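Putative secreted protein (Streptomyces coelicolor A3, PDB 2QF9) is of unknown function but is a probably secreted helical-bundle protein of the DUF305 family, in the ferritin clan. Local coordinates at residues A10-D15 against H129-C134. Residues are numbered along the deposited sequence; the frame is centred on the assembly and turned at random. Where two conformers were deposited one is given.
Sequences AGFARD and HMAKGC
Within the helical bundle, Phe12 of helix 8-31 lays its ring against Cys134 and Ala131 of helix 109-137, where the axes of segments 10-15 and 129-134 run antiparallel at 158° and come within 10.3 Å. Cys134 covers one face of the ring: its CB stands 3.6 Å from the centroid of the Phe12 ring in a CH-pi contact, only 15° off the normal. The sulfur follows over the same face, Cys134 SG lying 4.0 Å from that centroid, a sulfur-aromatic contact. With SG anti to the backbone N (chi1 179°), the sulfur sits over the CD2 side of the ring; the disulfide to Cys138 probably limits its freedom to turn. Farther out, Phe12 CE1 meets the backbone of the other helix obliquely, 3.7 Å from Ala131 CA and 3.6 Å from Met130 O, an oxygen that accepts the helical hydrogen bond of Cys134 N. An alanine at Phe12 would probably open a gap beside Cys134 and leave its CB and sulfur without the aromatic face. One turn along, the selenomethionine Met130 bends at its last torsion and brings CE to 3.8 Å from Asp15 CB. Asp15 OD2 is hydrogen-bonded to Trp77 NE1 and Met75 N, outside the two segments. No hydrogen bond crosses between the segments; the contact is packing of a ring on side chains and backbone between antiparallel helices, as in the four-helix bundles of the ferritin clan.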
loop_
_atom_site.group_PDB
_atom_site.type_symbol
_atom_site.label_atom_id
_atom_site.label_comp_id
_atom_site.label_asym_id
_atom_site.label_seq_id
_atom_site.Cartn_x
_atom_site.Cartn_y
_atom_site.Cartn_z
ATOM N N ALA A 10 20.091 -4.567 -2.555
ATOM C CA ALA A 10 19.359 -5.299 -1.522
ATOM C C ALA A 10 19.159 -4.446 -0.273
ATOM O O ALA A 10 18.072 -4.418 0.291
ATOM C CB ALA A 10 20.053 -6.618 -1.169
ATOM N N GLY A 11 20.222 -3.779 0.167
ATOM C CA GLY A 11 20.173 -2.995 1.410
ATOM C C GLY A 11 19.194 -1.843 1.304
ATOM O O GLY A 11 18.425 -1.597 2.235
ATOM N N PHE A 12 19.208 -1.141 0.176
ATOM C CA PHE A 12 18.267 -0.037 -0.013
ATOM C C PHE A 12 16.831 -0.553 -0.015
ATOM O O PHE A 12 15.971 0.026 0.646
ATOM C CB PHE A 12 18.565 0.778 -1.275
ATOM C CG PHE A 12 17.569 1.881 -1.530
ATOM C CD1 PHE A 12 17.633 3.082 -0.812
ATOM C CD2 PHE A 12 16.551 1.697 -2.474
ATOM C CE1 PHE A 12 16.701 4.106 -1.070
ATOM C CE2 PHE A 12 15.609 2.695 -2.737
ATOM C CZ PHE A 12 15.682 3.913 -2.032
ATOM N N ALA A 13 16.583 -1.653 -0.732
ATOM C CA ALA A 13 15.247 -2.270 -0.746
ATOM C C ALA A 13 14.764 -2.642 0.658
ATOM O O ALA A 13 13.608 -2.347 1.011
ATOM C CB ALA A 13 15.204 -3.488 -1.680
ATOM N N ARG A 14 15.634 -3.253 1.470
ATOM C CA ARG A 14 15.283 -3.621 2.851
ATOM C C ARG A 14 14.997 -2.385 3.707
ATOM O O ARG A 14 13.937 -2.278 4.367
ATOM C CB ARG A 14 16.411 -4.434 3.503
ATOM C CG ARG A 14 16.484 -5.876 3.058
ATOM C CD ARG A 14 17.581 -6.634 3.796
ATOM N NE ARG A 14 17.722 -7.981 3.251
ATOM C CZ ARG A 14 18.738 -8.416 2.505
ATOM N NH1 ARG A 14 18.726 -9.663 2.057
ATOM N NH2 ARG A 14 19.767 -7.629 2.226
ATOM N N ASP A 15 15.943 -1.449 3.688
ATOM C CA ASP A 15 15.919 -0.280 4.572
ATOM C C ASP A 15 14.811 0.680 4.177
ATOM O O ASP A 15 14.036 1.131 5.031
ATOM C CB ASP A 15 17.270 0.441 4.544
ATOM C CG ASP A 15 18.394 -0.353 5.237
ATOM O OD1 ASP A 15 18.139 -1.396 5.871
ATOM O OD2 ASP A 15 19.540 0.118 5.161
ATOM N N HIS A 129 18.064 11.525 1.761
ATOM C CA HIS A 129 19.433 11.110 2.047
ATOM C C HIS A 129 19.692 9.652 1.620
ATOM O O HIS A 129 20.664 9.355 0.926
ATOM C CB HIS A 129 19.727 11.299 3.528
ATOM C CG HIS A 129 21.099 10.870 3.925
ATOM N ND1 HIS A 129 22.225 11.596 3.600
ATOM C CD2 HIS A 129 21.532 9.785 4.605
ATOM C CE1 HIS A 129 23.294 10.977 4.074
ATOM N NE2 HIS A 129 22.900 9.876 4.689
HETATM N N MSE A 130 18.792 8.760 2.020
HETATM C CA MSE A 130 18.885 7.350 1.665
HETATM C C MSE A 130 18.716 7.105 0.165
HETATM O O MSE A 130 19.464 6.306 -0.424
HETATM C CB MSE A 130 17.841 6.548 2.443
HETATM C CG MSE A 130 18.016 6.605 3.931
HETATM SE SE MSE A 130 16.397 5.969 4.850
HETATM C CE MSE A 130 16.351 4.110 4.230
ATOM N N ALA A 131 17.745 7.779 -0.452
ATOM C CA ALA A 131 17.495 7.621 -1.893
ATOM C C ALA A 131 18.717 8.086 -2.708
ATOM O O ALA A 131 19.125 7.434 -3.691
ATOM C CB ALA A 131 16.278 8.391 -2.303
ATOM N N LYS A 132 19.300 9.204 -2.278
ATOM C CA LYS A 132 20.537 9.709 -2.872
ATOM C C LYS A 132 21.637 8.661 -2.801
ATOM O O LYS A 132 22.417 8.516 -3.763
ATOM C CB LYS A 132 20.975 11.021 -2.206
ATOM C CG LYS A 132 20.208 12.233 -2.678
ATOM C CD LYS A 132 20.698 13.489 -1.950
ATOM C CE LYS A 132 19.999 14.747 -2.438
ATOM N NZ LYS A 132 20.409 15.929 -1.580
ATOM N N GLY A 133 21.691 7.924 -1.686
ATOM C CA GLY A 133 22.662 6.843 -1.506
ATOM C C GLY A 133 22.480 5.753 -2.558
ATOM O O GLY A 133 23.456 5.233 -3.105
ATOM N N CYS A 134 21.229 5.394 -2.833
ATOM C CA CYS A 134 20.930 4.416 -3.882
ATOM C C CYS A 134 21.228 4.976 -5.288
ATOM O O CYS A 134 21.745 4.257 -6.139
ATOM C CB CYS A 134 19.486 3.913 -3.761
ATOM S SG CYS A 134 18.946 2.704 -5.022
#